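Local coordinates for pesticidal crystal protein Cry2Aa (Bacillus thuringiensis serovar kurstaki, PDB 1I5P) that kills dipteran and lepidopteran larvae by binding to their midgut epithelial cells and promoting colloidosmotic lysis, at residues L369-D383 with A411-R424. Numbering follows the deposited sequence.
Sequences LSTPFVRSWLDSGTD and ARGNSNYFPDYFIR
In the beta-prism middle domain of this three-domain delta-endotoxin, strand 373-377 takes residues 415-416 as the edge of a small antiparallel sheet. Ser376 and Asn416 form its hydrogen-bonded pair: Asn416 N reaches Ser376 O at 2.6 Å, and Ser376 N returns a bond to Asn416 O. The same two residues are joined through their side chains, Asn416 ND2 giving a nearly straight bond to Ser376 OG in the amide plane; Ser466 on strand 462-469 is a second partner of that hydroxyl.

Beside this pair the Trp377 indole is gripped on both faces. Ala411 CB sits 3.5 Å from the centroid of its five-membered ring, only 9° off the normal, and Ser415 CB makes the CH-pi contact on the opposite face, displaced toward the rim. Ser415 OG, held between the backbone N and the carbonyl carbon (chi1 81°), turns instead to Arg375 NH1, which meets it in the guanidinium plane at 2.7 Å. That guanidinium also stacks on Tyr417, with planes 22° apart, while Asp45 of the N-terminal region forms a salt bridge to NH1.

After the Phe418-Tyr421 type II turn, the chain runs almost perpendicular to strand 373-377, where Ile423 N bonds to Phe373 O and Ile423 CD1 lies against the Val374-Arg375 peptide. Val374 CG1 and Pro372 CG both pack on Phe422 CD2. Toward the other end, Asp379 OD2 accepts Asn414 N from above its carboxylate plane. Farther along, Arg412 meets Asp383 end-on in a nearly coplanar salt bridge: NH1 to OD2 at 2.7 Å and NH2 to OD1 at 3.0 Å, each oxygen using its syn lone pair.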
loop_
_atom_site.group_PDB
_atom_site.type_symbol
_atom_site.label_atom_id
_atom_site.label_comp_id
_atom_site.label_asym_id
_atom_site.label_seq_id
_atom_site.Cartn_x
_atom_site.Cartn_y
_atom_site.Cartn_z
ATOM N N LEU A 369 -3.358 -18.731 -5.849
ATOM C CA LEU A 369 -3.671 -17.554 -6.656
ATOM C C LEU A 369 -5.147 -17.574 -7.046
ATOM O O LEU A 369 -5.736 -16.534 -7.358
ATOM C CB LEU A 369 -2.807 -17.500 -7.920
ATOM C CG LEU A 369 -1.306 -17.249 -7.738
ATOM C CD1 LEU A 369 -0.645 -17.131 -9.101
ATOM C CD2 LEU A 369 -1.082 -15.968 -6.923
ATOM N N SER A 370 -5.747 -18.762 -7.027
ATOM C CA SER A 370 -7.159 -18.888 -7.374
ATOM C C SER A 370 -8.049 -18.461 -6.206
ATOM O O SER A 370 -9.053 -17.780 -6.405
ATOM C CB SER A 370 -7.488 -20.329 -7.776
ATOM O OG SER A 370 -7.519 -21.176 -6.641
ATOM N N THR A 371 -7.685 -18.862 -4.990
ATOM C CA THR A 371 -8.462 -18.489 -3.805
ATOM C C THR A 371 -7.532 -17.994 -2.710
ATOM O O THR A 371 -7.323 -18.661 -1.697
ATOM C CB THR A 371 -9.287 -19.675 -3.258
ATOM O OG1 THR A 371 -8.408 -20.695 -2.772
ATOM C CG2 THR A 371 -10.178 -20.253 -4.349
ATOM N N PRO A 372 -6.947 -16.809 -2.909
ATOM C CA PRO A 372 -6.033 -16.239 -1.922
ATOM C C PRO A 372 -6.733 -15.852 -0.624
ATOM O O PRO A 372 -7.960 -15.732 -0.573
ATOM C CB PRO A 372 -5.485 -15.012 -2.636
ATOM C CG PRO A 372 -6.685 -14.560 -3.426
ATOM C CD PRO A 372 -7.152 -15.873 -4.027
ATOM N N PHE A 373 -5.941 -15.657 0.421
ATOM C CA PHE A 373 -6.466 -15.241 1.713
ATOM C C PHE A 373 -6.808 -13.759 1.579
ATOM O O PHE A 373 -6.106 -13.027 0.874
ATOM C CB PHE A 373 -5.402 -15.417 2.799
ATOM C CG PHE A 373 -5.152 -16.846 3.185
ATOM C CD1 PHE A 373 -3.918 -17.436 2.948
ATOM C CD2 PHE A 373 -6.144 -17.595 3.815
ATOM C CE1 PHE A 373 -3.671 -18.750 3.334
ATOM C CE2 PHE A 373 -5.910 -18.908 4.206
ATOM C CZ PHE A 373 -4.673 -19.489 3.966
ATOM N N VAL A 374 -7.880 -13.315 2.233
ATOM C CA VAL A 374 -8.267 -11.905 2.182
ATOM C C VAL A 374 -8.655 -11.354 3.555
ATOM O O VAL A 374 -8.592 -10.140 3.787
ATOM C CB VAL A 374 -9.447 -11.664 1.186
ATOM C CG1 VAL A 374 -8.973 -11.892 -0.241
ATOM C CG2 VAL A 374 -10.622 -12.590 1.502
ATOM N N ARG A 375 -9.024 -12.241 4.471
ATOM C CA ARG A 375 -9.453 -11.810 5.794
ATOM C C ARG A 375 -8.778 -12.608 6.909
ATOM O O ARG A 375 -8.596 -13.823 6.787
ATOM C CB ARG A 375 -10.976 -11.952 5.882
ATOM C CG ARG A 375 -11.626 -11.356 7.115
ATOM C CD ARG A 375 -13.134 -11.577 7.067
ATOM N NE ARG A 375 -13.806 -10.826 6.002
ATOM C CZ ARG A 375 -14.325 -9.610 6.152
ATOM N NH1 ARG A 375 -14.245 -8.997 7.327
ATOM N NH2 ARG A 375 -14.957 -9.017 5.141
ATOM N N SER A 376 -8.403 -11.925 7.991
ATOM C CA SER A 376 -7.757 -12.590 9.125
ATOM C C SER A 376 -8.342 -12.166 10.477
ATOM O O SER A 376 -8.911 -11.083 10.604
ATOM C CB SER A 376 -6.261 -12.289 9.125
ATOM O OG SER A 376 -6.029 -10.907 9.364
ATOM N N TRP A 377 -8.202 -13.042 11.468
ATOM C CA TRP A 377 -8.639 -12.800 12.846
ATOM C C TRP A 377 -7.374 -13.029 13.670
ATOM O O TRP A 377 -6.839 -14.135 13.696
ATOM C CB TRP A 377 -9.721 -13.797 13.266
ATOM C CG TRP A 377 -11.036 -13.577 12.587
ATOM C CD1 TRP A 377 -12.104 -12.883 13.073
ATOM C CD2 TRP A 377 -11.418 -14.045 11.290
ATOM N NE1 TRP A 377 -13.131 -12.890 12.161
ATOM C CE2 TRP A 377 -12.736 -13.594 11.057
ATOM C CE3 TRP A 377 -10.772 -14.799 10.300
ATOM C CZ2 TRP A 377 -13.424 -13.877 9.871
ATOM C CZ3 TRP A 377 -11.455 -15.080 9.122
ATOM C CH2 TRP A 377 -12.768 -14.617 8.918
ATOM N N LEU A 378 -6.897 -11.988 14.343
ATOM C CA LEU A 378 -5.663 -12.089 15.105
ATOM C C LEU A 378 -5.769 -11.704 16.576
ATOM O O LEU A 378 -4.776 -11.744 17.309
ATOM C CB LEU A 378 -4.610 -11.207 14.439
ATOM C CG LEU A 378 -4.471 -11.388 12.924
ATOM C CD1 LEU A 378 -3.715 -10.205 12.326
ATOM C CD2 LEU A 378 -3.753 -12.700 12.637
ATOM N N ASP A 379 -6.968 -11.329 17.001
ATOM C CA ASP A 379 -7.196 -10.907 18.380
ATOM C C ASP A 379 -7.034 -12.025 19.402
ATOM O O ASP A 379 -7.177 -13.210 19.084
ATOM C CB ASP A 379 -8.604 -10.314 18.529
ATOM C CG ASP A 379 -8.774 -8.994 17.789
ATOM O OD1 ASP A 379 -7.783 -8.481 17.221
ATOM O OD2 ASP A 379 -9.902 -8.463 17.787
ATOM N N SER A 380 -6.724 -11.625 20.631
ATOM C CA SER A 380 -6.588 -12.547 21.749
ATOM C C SER A 380 -7.554 -12.013 22.797
ATOM O O SER A 380 -8.039 -10.887 22.675
ATOM C CB SER A 380 -5.170 -12.521 22.318
ATOM O OG SER A 380 -4.936 -11.302 23.002
ATOM N N GLY A 381 -7.823 -12.809 23.824
ATOM C CA GLY A 381 -8.725 -12.369 24.868
ATOM C C GLY A 381 -8.939 -13.385 25.976
ATOM O O GLY A 381 -8.440 -14.514 25.927
ATOM N N THR A 382 -9.690 -12.978 26.990
ATOM C CA THR A 382 -9.971 -13.864 28.103
ATOM C C THR A 382 -11.451 -13.865 28.416
ATOM O O THR A 382 -12.055 -12.808 28.588
ATOM C CB THR A 382 -9.207 -13.436 29.373
ATOM O OG1 THR A 382 -7.802 -13.401 29.101
ATOM C CG2 THR A 382 -9.473 -14.419 30.509
ATOM N N ASP A 383 -12.041 -15.054 28.460
ATOM C CA ASP A 383 -13.449 -15.181 28.799
ATOM C C ASP A 383 -13.530 -15.698 30.231
ATOM O O ASP A 383 -12.735 -16.544 30.638
ATOM C CB ASP A 383 -14.155 -16.175 27.874
ATOM C CG ASP A 383 -14.111 -15.763 26.419
ATOM O OD1 ASP A 383 -14.207 -14.552 26.134
ATOM O OD2 ASP A 383 -13.997 -16.662 25.555
ATOM N N ALA A 411 -12.658 -18.259 14.784
ATOM C CA ALA A 411 -12.632 -16.824 14.530
ATOM C C ALA A 411 -13.542 -16.053 15.475
ATOM O O ALA A 411 -14.633 -16.508 15.822
ATOM C CB ALA A 411 -13.039 -16.543 13.092
ATOM N N ARG A 412 -13.071 -14.880 15.883
ATOM C CA ARG A 412 -13.804 -13.988 16.770
ATOM C C ARG A 412 -12.996 -12.709 16.935
ATOM O O ARG A 412 -11.805 -12.677 16.619
ATOM C CB ARG A 412 -14.061 -14.651 18.132
ATOM C CG ARG A 412 -12.829 -15.171 18.849
ATOM C CD ARG A 412 -13.213 -15.883 20.152
ATOM N NE ARG A 412 -13.835 -14.983 21.127
ATOM C CZ ARG A 412 -14.127 -15.320 22.381
ATOM N NH1 ARG A 412 -13.861 -16.540 22.824
ATOM N NH2 ARG A 412 -14.679 -14.430 23.200
ATOM N N GLY A 413 -13.645 -11.659 17.425
ATOM C CA GLY A 413 -12.970 -10.387 17.598
ATOM C C GLY A 413 -12.918 -9.658 16.270
ATOM O O GLY A 413 -13.617 -10.044 15.334
ATOM N N ASN A 414 -12.101 -8.615 16.168
ATOM C CA ASN A 414 -12.006 -7.874 14.910
ATOM C C ASN A 414 -11.365 -8.707 13.814
ATOM O O ASN A 414 -10.382 -9.409 14.053
ATOM C CB ASN A 414 -11.154 -6.612 15.070
ATOM C CG ASN A 414 -11.754 -5.598 16.015
ATOM O OD1 ASN A 414 -12.958 -5.375 16.026
ATOM N ND2 ASN A 414 -10.898 -4.957 16.802
ATOM N N SER A 415 -11.920 -8.628 12.612
ATOM C CA SER A 415 -11.339 -9.334 11.480
ATOM C C SER A 415 -10.656 -8.239 10.672
ATOM O O SER A 415 -11.110 -7.092 10.656
ATOM C CB SER A 415 -12.410 -10.028 10.630
ATOM O OG SER A 415 -13.029 -9.121 9.738
ATOM N N ASN A 416 -9.557 -8.590 10.017
ATOM C CA ASN A 416 -8.807 -7.629 9.226
ATOM C C ASN A 416 -9.046 -7.878 7.749
ATOM O O ASN A 416 -8.817 -8.972 7.243
ATOM C CB ASN A 416 -7.327 -7.740 9.578
ATOM C CG ASN A 416 -7.102 -7.719 11.077
ATOM O OD1 ASN A 416 -7.292 -6.685 11.725
ATOM N ND2 ASN A 416 -6.716 -8.863 11.643
ATOM N N TYR A 417 -9.507 -6.841 7.064
ATOM C CA TYR A 417 -9.818 -6.943 5.647
ATOM C C TYR A 417 -10.042 -5.550 5.071
ATOM O O TYR A 417 -10.536 -4.663 5.765
ATOM C CB TYR A 417 -11.096 -7.772 5.477
ATOM C CG TYR A 417 -11.725 -7.677 4.108
ATOM C CD1 TYR A 417 -11.235 -8.430 3.046
ATOM C CD2 TYR A 417 -12.790 -6.799 3.862
ATOM C CE1 TYR A 417 -11.776 -8.318 1.772
ATOM C CE2 TYR A 417 -13.339 -6.677 2.588
ATOM C CZ TYR A 417 -12.824 -7.438 1.549
ATOM O OH TYR A 417 -13.330 -7.295 0.277
ATOM N N PHE A 418 -9.664 -5.358 3.812
ATOM C CA PHE A 418 -9.861 -4.080 3.131
ATOM C C PHE A 418 -10.276 -4.384 1.694
ATOM O O PHE A 418 -9.676 -5.243 1.049
ATOM C CB PHE A 418 -8.573 -3.245 3.136
ATOM C CG PHE A 418 -7.980 -3.047 4.506
ATOM C CD1 PHE A 418 -7.065 -3.962 5.022
ATOM C CD2 PHE A 418 -8.347 -1.953 5.286
ATOM C CE1 PHE A 418 -6.516 -3.791 6.299
ATOM C CE2 PHE A 418 -7.811 -1.769 6.561
ATOM C CZ PHE A 418 -6.892 -2.692 7.070
ATOM N N PRO A 419 -11.299 -3.680 1.173
ATOM C CA PRO A 419 -11.784 -3.891 -0.198
ATOM C C PRO A 419 -10.652 -3.863 -1.207
ATOM O O PRO A 419 -9.787 -2.990 -1.141
ATOM C CB PRO A 419 -12.769 -2.735 -0.395
ATOM C CG PRO A 419 -13.331 -2.567 0.980
ATOM C CD PRO A 419 -12.066 -2.603 1.824
ATOM N N ASP A 420 -10.660 -4.828 -2.126
ATOM C CA ASP A 420 -9.633 -4.945 -3.170
ATOM C C ASP A 420 -8.226 -5.237 -2.651
ATOM O O ASP A 420 -7.250 -5.201 -3.408
ATOM C CB ASP A 420 -9.620 -3.689 -4.043
ATOM C CG ASP A 420 -10.921 -3.505 -4.816
ATOM O OD1 ASP A 420 -11.303 -4.424 -5.577
ATOM O OD2 ASP A 420 -11.559 -2.443 -4.660
ATOM N N TYR A 421 -8.114 -5.521 -1.360
ATOM C CA TYR A 421 -6.819 -5.866 -0.786
ATOM C C TYR A 421 -6.806 -7.351 -0.507
ATOM O O TYR A 421 -7.791 -7.912 -0.022
ATOM C CB TYR A 421 -6.560 -5.124 0.531
ATOM C CG TYR A 421 -6.065 -3.703 0.377
ATOM C CD1 TYR A 421 -6.933 -2.681 -0.005
ATOM C CD2 TYR A 421 -4.737 -3.372 0.656
ATOM C CE1 TYR A 421 -6.503 -1.370 -0.102
ATOM C CE2 TYR A 421 -4.293 -2.053 0.562
ATOM C CZ TYR A 421 -5.181 -1.059 0.185
ATOM O OH TYR A 421 -4.751 0.246 0.092
ATOM N N PHE A 422 -5.690 -7.991 -0.827
ATOM C CA PHE A 422 -5.541 -9.415 -0.573
ATOM C C PHE A 422 -4.444 -9.594 0.458
ATOM O O PHE A 422 -3.539 -8.761 0.569
ATOM C CB PHE A 422 -5.138 -10.171 -1.847
ATOM C CG PHE A 422 -6.132 -10.062 -2.969
ATOM C CD1 PHE A 422 -6.074 -9.003 -3.867
ATOM C CD2 PHE A 422 -7.130 -11.014 -3.120
ATOM C CE1 PHE A 422 -6.991 -8.899 -4.910
ATOM C CE2 PHE A 422 -8.061 -10.917 -4.163
ATOM C CZ PHE A 422 -7.987 -9.853 -5.055
ATOM N N ILE A 423 -4.529 -10.670 1.228
ATOM C CA ILE A 423 -3.483 -10.941 2.191
ATOM C C ILE A 423 -2.413 -11.643 1.360
ATOM O O ILE A 423 -2.497 -12.844 1.117
ATOM C CB ILE A 423 -3.975 -11.866 3.319
ATOM C CG1 ILE A 423 -4.993 -11.119 4.191
ATOM C CG2 ILE A 423 -2.794 -12.330 4.165
ATOM C CD1 ILE A 423 -5.634 -11.979 5.260
ATOM N N ARG A 424 -1.432 -10.876 0.895
ATOM C CA ARG A 424 -0.359 -11.424 0.077
ATOM C C ARG A 424 0.810 -11.974 0.883
ATOM O O ARG A 424 1.732 -12.562 0.325
ATOM C CB ARG A 424 0.139 -10.372 -0.913
ATOM C CG ARG A 424 -0.887 -10.022 -1.988
ATOM C CD ARG A 424 -1.303 -11.249 -2.790
ATOM N NE ARG A 424 -2.317 -10.915 -3.786
ATOM C CZ ARG A 424 -2.988 -11.807 -4.506
ATOM N NH1 ARG A 424 -2.757 -13.105 -4.350
ATOM N NH2 ARG A 424 -3.905 -11.397 -5.371
HETATM O O HOH W 1 -4.385 -14.127 -6.575
HETATM O O HOH W 2 -3.106 -15.476 0.037
HETATM O O HOH W 3 -7.773 -7.741 2.728
HETATM O O HOH W 4 -7.634 -9.292 14.396
HETATM O O HOH W 5 -9.644 -11.444 15.836
HETATM O O HOH W 6 -8.248 -6.082 16.340
#